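Local coordinates for protein urea carboxylase (Thermus thermophilus, PDB 3OEP) that is of unknown function but resembles KipI and KipA joined in one chain, with cyclophilin-like domains, and is not an allophanate hydrolase as once supposed, at residues Ala255-Asn267 and Pro374-Leu386. Sequence-based numbering, arbitrary orientation.
With SO4 (sulfate ion), chain E.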
ATOM      1  N   ALA A 255     -14.491   2.556  -1.588  1.00 16.11           N
ATOM      2  CA  ALA A 255     -14.507   3.989  -1.892  1.00 17.23           C
ATOM      3  C   ALA A 255     -15.916   4.556  -2.115  1.00 17.37           C
ATOM      4  O   ALA A 255     -16.213   5.660  -1.652  1.00 17.35           O
ATOM      5  CB  ALA A 255     -13.601   4.292  -3.092  1.00 21.10           C
ATOM      6  N   PRO A 256     -16.798   3.816  -2.816  1.00 16.41           N
ATOM      7  CA  PRO A 256     -18.151   4.359  -2.981  1.00 16.88           C
ATOM      8  C   PRO A 256     -18.882   4.605  -1.653  1.00 15.70           C
ATOM      9  O   PRO A 256     -19.619   5.591  -1.521  1.00 15.74           O
ATOM     10  CB  PRO A 256     -18.864   3.287  -3.803  1.00 19.10           C
ATOM     11  CG  PRO A 256     -17.775   2.628  -4.576  1.00 20.00           C
ATOM     12  CD  PRO A 256     -16.563   2.647  -3.687  1.00 18.79           C
ATOM     13  N   SER A 257     -18.675   3.725  -0.680  1.00 15.04           N
ATOM     14  CA  SER A 257     -19.278   3.915   0.639  1.00 14.73           C
ATOM     15  C   SER A 257     -18.692   5.129   1.345  1.00 14.81           C
ATOM     16  O   SER A 257     -19.433   5.904   1.962  1.00 15.75           O
ATOM     17  CB  SER A 257     -19.129   2.661   1.498  1.00 15.87           C
ATOM     18  OG  SER A 257     -19.898   1.614   0.940  1.00 16.32           O
ATOM     19  N   ALA A 258     -17.372   5.303   1.250  1.00 13.21           N
ATOM     20  CA  ALA A 258     -16.717   6.470   1.841  1.00 13.29           C
ATOM     21  C   ALA A 258     -17.245   7.763   1.222  1.00 14.38           C
ATOM     22  O   ALA A 258     -17.562   8.731   1.924  1.00 13.52           O
ATOM     23  CB  ALA A 258     -15.200   6.387   1.667  1.00 11.48           C
ATOM     24  N   ARG A 259     -17.324   7.782  -0.104  1.00 14.97           N
ATOM     25  CA  ARG A 259     -17.821   8.952  -0.813  1.00 16.62           C
ATOM     26  C   ARG A 259     -19.267   9.274  -0.431  1.00 17.19           C
ATOM     27  O   ARG A 259     -19.612  10.446  -0.275  1.00 16.67           O
ATOM     28  CB  ARG A 259     -17.679   8.763  -2.326  1.00 18.51           C
ATOM     29  CG  ARG A 259     -16.227   8.817  -2.795  1.00 21.85           C
ATOM     30  CD  ARG A 259     -16.122   9.059  -4.296  1.00 29.60           C
ATOM     31  NE  ARG A 259     -16.403   7.855  -5.073  1.00 35.36           N
ATOM     32  CZ  ARG A 259     -15.516   6.898  -5.347  1.00 39.37           C
ATOM     33  NH1 ARG A 259     -14.265   6.976  -4.900  1.00 43.52           N
ATOM     34  NH2 ARG A 259     -15.886   5.847  -6.072  1.00 41.02           N
ATOM     35  N   LEU A 260     -20.097   8.241  -0.271  1.00 16.23           N
ATOM     36  CA  LEU A 260     -21.493   8.420   0.130  1.00 17.20           C
ATOM     37  C   LEU A 260     -21.605   9.059   1.517  1.00 14.92           C
ATOM     38  O   LEU A 260     -22.388   9.994   1.715  1.00 17.63           O
ATOM     39  CB  LEU A 260     -22.250   7.085   0.105  1.00 16.31           C
ATOM     40  CG  LEU A 260     -23.724   7.137   0.544  1.00 21.96           C
ATOM     41  CD1 LEU A 260     -24.481   8.183  -0.250  1.00 27.61           C
ATOM     42  CD2 LEU A 260     -24.386   5.777   0.413  1.00 25.80           C
ATOM     43  N   ALA A 261     -20.838   8.541   2.473  1.00 14.44           N
ATOM     44  CA  ALA A 261     -20.812   9.103   3.824  1.00 14.65           C
ATOM     45  C   ALA A 261     -20.467  10.593   3.806  1.00 14.51           C
ATOM     46  O   ALA A 261     -21.152  11.402   4.426  1.00 14.70           O
ATOM     47  CB  ALA A 261     -19.831   8.332   4.710  1.00 12.94           C
ATOM     48  N   ASN A 262     -19.416  10.957   3.075  1.00 14.16           N
ATOM     49  CA  ASN A 262     -19.020  12.361   2.967  1.00 14.47           C
ATOM     50  C   ASN A 262     -20.075  13.230   2.307  1.00 15.51           C
ATOM     51  O   ASN A 262     -20.346  14.339   2.763  1.00 16.31           O
ATOM     52  CB  ASN A 262     -17.692  12.501   2.217  1.00 13.17           C
ATOM     53  CG  ASN A 262     -16.495  12.453   3.148  1.00 14.59           C
ATOM     54  OD1 ASN A 262     -16.568  12.910   4.290  1.00 15.92           O
ATOM     55  ND2 ASN A 262     -15.383  11.903   2.663  1.00 14.01           N
ATOM     56  N   ARG A 263     -20.672  12.728   1.235  1.00 16.12           N
ATOM     57  CA  ARG A 263     -21.681  13.492   0.516  1.00 16.70           C
ATOM     58  C   ARG A 263     -22.942  13.729   1.352  1.00 16.89           C
ATOM     59  O   ARG A 263     -23.576  14.784   1.235  1.00 16.97           O
ATOM     60  CB  ARG A 263     -21.998  12.822  -0.818  1.00 20.12           C
ATOM     61  CG  ARG A 263     -20.889  13.065  -1.839  1.00 25.26           C
ATOM     62  CD  ARG A 263     -20.954  12.101  -3.000  1.00 30.97           C
ATOM     63  NE  ARG A 263     -19.908  12.373  -3.989  1.00 34.38           N
ATOM     64  CZ  ARG A 263     -19.474  11.501  -4.899  1.00 36.35           C
ATOM     65  NH1 ARG A 263     -19.975  10.269  -4.964  1.00 37.53           N
ATOM     66  NH2 ARG A 263     -18.515  11.859  -5.749  1.00 38.24           N
ATOM     67  N   LEU A 264     -23.280  12.780   2.223  1.00 16.88           N
ATOM     68  CA  LEU A 264     -24.442  12.929   3.102  1.00 16.72           C
ATOM     69  C   LEU A 264     -24.318  14.101   4.077  1.00 17.89           C
ATOM     70  O   LEU A 264     -25.327  14.671   4.474  1.00 17.42           O
ATOM     71  CB  LEU A 264     -24.701  11.640   3.882  1.00 17.53           C
ATOM     72  CG  LEU A 264     -25.312  10.509   3.062  1.00 17.66           C
ATOM     73  CD1 LEU A 264     -25.119   9.170   3.779  1.00 21.63           C
ATOM     74  CD2 LEU A 264     -26.798  10.798   2.793  1.00 21.12           C
ATOM     75  N   VAL A 265     -23.091  14.453   4.451  1.00 16.21           N
ATOM     76  CA  VAL A 265     -22.858  15.584   5.349  1.00 17.27           C
ATOM     77  C   VAL A 265     -22.270  16.807   4.632  1.00 18.65           C
ATOM     78  O   VAL A 265     -21.706  17.701   5.269  1.00 19.11           O
ATOM     79  CB  VAL A 265     -21.975  15.184   6.538  1.00 16.68           C
ATOM     80  CG1 VAL A 265     -22.677  14.116   7.367  1.00 18.73           C
ATOM     81  CG2 VAL A 265     -20.585  14.703   6.072  1.00 13.52           C
ATOM     82  N   GLY A 266     -22.405  16.842   3.312  1.00 18.28           N
ATOM     83  CA  GLY A 266     -21.998  18.000   2.520  1.00 18.78           C
ATOM     84  C   GLY A 266     -20.506  18.176   2.293  1.00 19.62           C
ATOM     85  O   GLY A 266     -20.073  19.255   1.881  1.00 21.79           O
ATOM     86  N   ASN A 267     -19.718  17.130   2.541  1.00 17.73           N
ATOM     87  CA  ASN A 267     -18.270  17.185   2.313  1.00 18.46           C
ATOM     88  C   ASN A 267     -17.914  16.816   0.885  1.00 19.58           C
ATOM     89  O   ASN A 267     -18.675  16.134   0.199  1.00 20.55           O
ATOM     90  CB  ASN A 267     -17.517  16.209   3.217  1.00 17.09           C
ATOM     91  CG  ASN A 267     -17.655  16.528   4.694  1.00 16.61           C
ATOM     92  OD1 ASN A 267     -17.963  17.658   5.084  1.00 17.50           O
ATOM     93  ND2 ASN A 267     -17.411  15.523   5.527  1.00 14.79           N
ATOM     94  N   PRO A 374     -21.759  23.618   8.685  1.00 21.27           N
ATOM     95  CA  PRO A 374     -22.985  22.996   9.173  1.00 21.40           C
ATOM     96  C   PRO A 374     -23.935  22.572   8.056  1.00 21.14           C
ATOM     97  O   PRO A 374     -24.056  23.264   7.050  1.00 21.80           O
ATOM     98  CB  PRO A 374     -23.621  24.100  10.037  1.00 22.92           C
ATOM     99  CG  PRO A 374     -23.027  25.372   9.538  1.00 23.56           C
ATOM    100  CD  PRO A 374     -21.632  25.014   9.142  1.00 22.82           C
ATOM    101  N   VAL A 375     -24.580  21.426   8.246  1.00 18.63           N
ATOM    102  CA  VAL A 375     -25.644  20.958   7.366  1.00 20.13           C
ATOM    103  C   VAL A 375     -26.726  20.302   8.214  1.00 19.82           C
ATOM    104  O   VAL A 375     -26.454  19.862   9.336  1.00 18.07           O
ATOM    105  CB  VAL A 375     -25.123  19.942   6.333  1.00 22.22           C
ATOM    106  CG1 VAL A 375     -24.067  20.587   5.443  1.00 25.62           C
ATOM    107  CG2 VAL A 375     -24.572  18.701   7.022  1.00 20.60           C
ATOM    108  N   ARG A 376     -27.941  20.236   7.680  1.00 18.97           N
ATOM    109  CA  ARG A 376     -29.049  19.575   8.368  1.00 19.26           C
ATOM    110  C   ARG A 376     -28.831  18.066   8.433  1.00 19.90           C
ATOM    111  O   ARG A 376     -28.382  17.468   7.456  1.00 19.96           O
ATOM    112  CB  ARG A 376     -30.368  19.816   7.637  1.00 20.36           C
ATOM    113  CG  ARG A 376     -30.850  21.238   7.648  1.00 21.09           C
ATOM    114  CD  ARG A 376     -32.017  21.389   6.705  1.00 18.42           C
ATOM    115  NE  ARG A 376     -32.591  22.732   6.741  1.00 22.39           N
ATOM    116  CZ  ARG A 376     -32.059  23.799   6.150  1.00 23.26           C
ATOM    117  NH1 ARG A 376     -30.919  23.706   5.469  1.00 25.34           N
ATOM    118  NH2 ARG A 376     -32.665  24.971   6.254  1.00 21.80           N
ATOM    119  N   PRO A 377     -29.192  17.443   9.566  1.00 19.76           N
ATOM    120  CA  PRO A 377     -29.177  15.986   9.659  1.00 19.40           C
ATOM    121  C   PRO A 377     -30.376  15.365   8.946  1.00 22.17           C
ATOM    122  O   PRO A 377     -31.277  16.081   8.499  1.00 24.64           O
ATOM    123  CB  PRO A 377     -29.277  15.740  11.165  1.00 19.97           C
ATOM    124  CG  PRO A 377     -30.108  16.865  11.655  1.00 22.13           C
ATOM    125  CD  PRO A 377     -29.728  18.056  10.796  1.00 19.04           C
ATOM    126  N   GLY A 378     -30.375  14.041   8.840  1.00 22.41           N
ATOM    127  CA  GLY A 378     -31.517  13.302   8.320  1.00 23.40           C
ATOM    128  C   GLY A 378     -31.545  13.089   6.821  1.00 24.87           C
ATOM    129  O   GLY A 378     -32.593  12.744   6.274  1.00 26.95           O
ATOM    130  N   ARG A 379     -30.416  13.300   6.143  1.00 24.61           N
ATOM    131  CA  ARG A 379     -30.313  12.950   4.729  1.00 25.43           C
ATOM    132  C   ARG A 379     -30.161  11.442   4.618  1.00 24.86           C
ATOM    133  O   ARG A 379     -29.635  10.800   5.523  1.00 23.41           O
ATOM    134  CB  ARG A 379     -29.108  13.604   4.059  1.00 27.68           C
ATOM    135  CG  ARG A 379     -29.188  15.109   3.890  1.00 34.96           C
ATOM    136  CD  ARG A 379     -28.571  15.545   2.556  1.00 43.02           C
ATOM    137  NE  ARG A 379     -27.940  16.864   2.642  1.00 49.82           N
ATOM    138  CZ  ARG A 379     -26.645  17.124   2.440  1.00 52.33           C
ATOM    139  NH1 ARG A 379     -25.783  16.165   2.113  1.00 55.76           N
ATOM    140  NH2 ARG A 379     -26.204  18.373   2.555  1.00 54.40           N
ATOM    141  N   ALA A 380     -30.624  10.880   3.507  1.00 25.44           N
ATOM    142  CA  ALA A 380     -30.428   9.459   3.243  1.00 25.91           C
ATOM    143  C   ALA A 380     -30.319   9.216   1.748  1.00 27.57           C
ATOM    144  O   ALA A 380     -31.003   9.864   0.956  1.00 27.74           O
ATOM    145  CB  ALA A 380     -31.562   8.635   3.839  1.00 26.73           C
ATOM    146  N   PHE A 381     -29.445   8.284   1.376  1.00 26.94           N
ATOM    147  CA  PHE A 381     -29.280   7.863  -0.015  1.00 27.92           C
ATOM    148  C   PHE A 381     -29.215   6.338  -0.025  1.00 26.44           C
ATOM    149  O   PHE A 381     -28.625   5.743   0.877  1.00 22.86           O
ATOM    150  CB  PHE A 381     -28.004   8.466  -0.604  1.00 29.28           C
ATOM    151  CG  PHE A 381     -27.880   8.297  -2.094  1.00 35.56           C
ATOM    152  CD1 PHE A 381     -28.446   9.224  -2.963  1.00 42.02           C
ATOM    153  CD2 PHE A 381     -27.201   7.208  -2.629  1.00 40.86           C
ATOM    154  CE1 PHE A 381     -28.335   9.068  -4.345  1.00 45.13           C
ATOM    155  CE2 PHE A 381     -27.085   7.044  -4.004  1.00 41.06           C
ATOM    156  CZ  PHE A 381     -27.654   7.976  -4.864  1.00 43.99           C
ATOM    157  N   PRO A 382     -29.820   5.691  -1.038  1.00 26.61           N
ATOM    158  CA  PRO A 382     -29.820   4.234  -1.027  1.00 26.81           C
ATOM    159  C   PRO A 382     -28.429   3.662  -1.277  1.00 25.89           C
ATOM    160  O   PRO A 382     -27.694   4.168  -2.124  1.00 27.43           O
ATOM    161  CB  PRO A 382     -30.762   3.879  -2.184  1.00 27.98           C
ATOM    162  CG  PRO A 382     -30.629   5.036  -3.121  1.00 30.37           C
ATOM    163  CD  PRO A 382     -30.540   6.225  -2.210  1.00 30.22           C
ATOM    164  N   GLN A 383     -28.063   2.631  -0.531  1.00 25.24           N
ATOM    165  CA  GLN A 383     -26.831   1.911  -0.811  1.00 24.72           C
ATOM    166  C   GLN A 383     -27.135   0.757  -1.737  1.00 28.02           C
ATOM    167  O   GLN A 383     -28.176   0.112  -1.612  1.00 30.92           O
ATOM    168  CB  GLN A 383     -26.216   1.355   0.465  1.00 24.10           C
ATOM    169  CG  GLN A 383     -25.908   2.392   1.497  1.00 23.66           C
ATOM    170  CD  GLN A 383     -24.840   1.921   2.461  1.00 23.21           C
ATOM    171  OE1 GLN A 383     -23.894   2.647   2.748  1.00 23.76           O
ATOM    172  NE2 GLN A 383     -24.976   0.689   2.944  1.00 20.71           N
ATOM    173  N   ARG A 384     -26.213   0.483  -2.652  1.00 31.23           N
ATOM    174  CA  ARG A 384     -26.282  -0.732  -3.449  1.00 33.20           C
ATOM    175  C   ARG A 384     -26.264  -1.938  -2.504  1.00 32.65           C
ATOM    176  O   ARG A 384     -25.576  -1.912  -1.477  1.00 29.09           O
ATOM    177  CB  ARG A 384     -25.112  -0.795  -4.440  1.00 33.97           C
ATOM    178  CG  ARG A 384     -23.738  -0.879  -3.799  1.00 37.02           C
ATOM    179  CD  ARG A 384     -22.602  -0.715  -4.813  1.00 41.88           C
ATOM    180  NE  ARG A 384     -22.482   0.646  -5.333  1.00 46.44           N
ATOM    181  CZ  ARG A 384     -21.418   1.122  -5.984  1.00 46.87           C
ATOM    182  NH1 ARG A 384     -20.351   0.360  -6.201  1.00 46.94           N
ATOM    183  NH2 ARG A 384     -21.415   2.381  -6.414  1.00 46.01           N
ATOM    184  N   PRO A 385     -27.039  -2.988  -2.819  1.00 32.77           N
ATOM    185  CA  PRO A 385     -26.984  -4.145  -1.933  1.00 31.68           C
ATOM    186  C   PRO A 385     -25.648  -4.880  -2.039  1.00 27.80           C
ATOM    187  O   PRO A 385     -25.014  -4.877  -3.097  1.00 28.85           O
ATOM    188  CB  PRO A 385     -28.131  -5.028  -2.433  1.00 33.94           C
ATOM    189  CG  PRO A 385     -28.358  -4.614  -3.837  1.00 34.66           C
ATOM    190  CD  PRO A 385     -28.044  -3.153  -3.884  1.00 35.21           C
ATOM    191  N   LEU A 386     -25.226  -5.475  -0.931  1.00 26.73           N
ATOM    192  CA  LEU A 386     -24.017  -6.278  -0.898  1.00 25.05           C
ATOM    193  C   LEU A 386     -24.438  -7.734  -1.041  1.00 24.94           C
ATOM    194  O   LEU A 386     -25.147  -8.248  -0.180  1.00 24.07           O
ATOM    195  CB  LEU A 386     -23.283  -6.070   0.424  1.00 23.19           C
ATOM    196  CG  LEU A 386     -21.954  -6.803   0.595  1.00 24.92           C
ATOM    197  CD1 LEU A 386     -20.918  -6.300  -0.395  1.00 21.91           C
ATOM    198  CD2 LEU A 386     -21.458  -6.646   2.021  1.00 24.89           C
TER
HETATM  199  S   SO4 E 600     -17.592  15.515  -4.798  1.00 61.97           S
HETATM  200  O1  SO4 E 600     -18.671  15.221  -3.857  1.00 62.31           O
HETATM  201  O2  SO4 E 600     -17.281  14.313  -5.571  1.00 60.20           O
HETATM  202  O3  SO4 E 600     -16.399  15.956  -4.076  1.00 56.54           O
HETATM  203  O4  SO4 E 600     -18.027  16.575  -5.705  1.00 63.45           O
HETATM  204  O   HOH W   1     -22.473   2.757   0.471  1.00 28.02           O
HETATM  205  O   HOH W   2     -26.669  15.495   6.674  1.00 17.17           O
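L260 and F381 meet because each swings its CG anti to its own backbone N, chi1 178° and -169°, which brings L260 CD1 to 3.6 Å from F381 CB, with F381 CD2 on the ring almost as near to the same methyl. The other methyl, L260 CD2, lies 3.9 Å from Q383 CG. With an alanine here both branches would go: F381 would probably keep only the looser touch of L264 CD2 on its CB, and the Q383 stem would lose its neighbour on this helix. The amide end of Q383 is held elsewhere: NE2 bonds G295 O, and OE1 takes a weak bond from a water shared with S257 OG. One turn on, L264 runs past R379 in the opposite direction, its CD2 3.8 Å from R379 CB. The arginine chain then bends at chi2 and chi3, carrying its guanidinium to the C-terminal end of the helix, where R379 NH1 makes a weak bond to R263 O, 2.7 Å at a poor 116°, near the guanidinium plane; L264 O, over one face, is not hydrogen-bonded to it but linked by a water to R376 O. Beyond, V375 CG2 packs on V265 O at 3.5 Å. At the helix start, R384 lays a guanidinium face over P256 CB and makes a cation-pi contact with W478. R263 grips a sulfate, probably from the crystallisation liquor, at its guanidinium edge with two nearly straight bonds, NE to O1 and NH2 to O2 (2.8 Å); A269 N bonds the same ion. The extended loop between strands 366-368 and 390-396 thus straps helix 255-264, which packs inward on strands 289-295 and 331-336 and ends in a Schellman motif: G266, at positive phi, is C-prime, N267 N bonds N262 O, and G266 N bonds R263 O, which also takes the weak R379 bond.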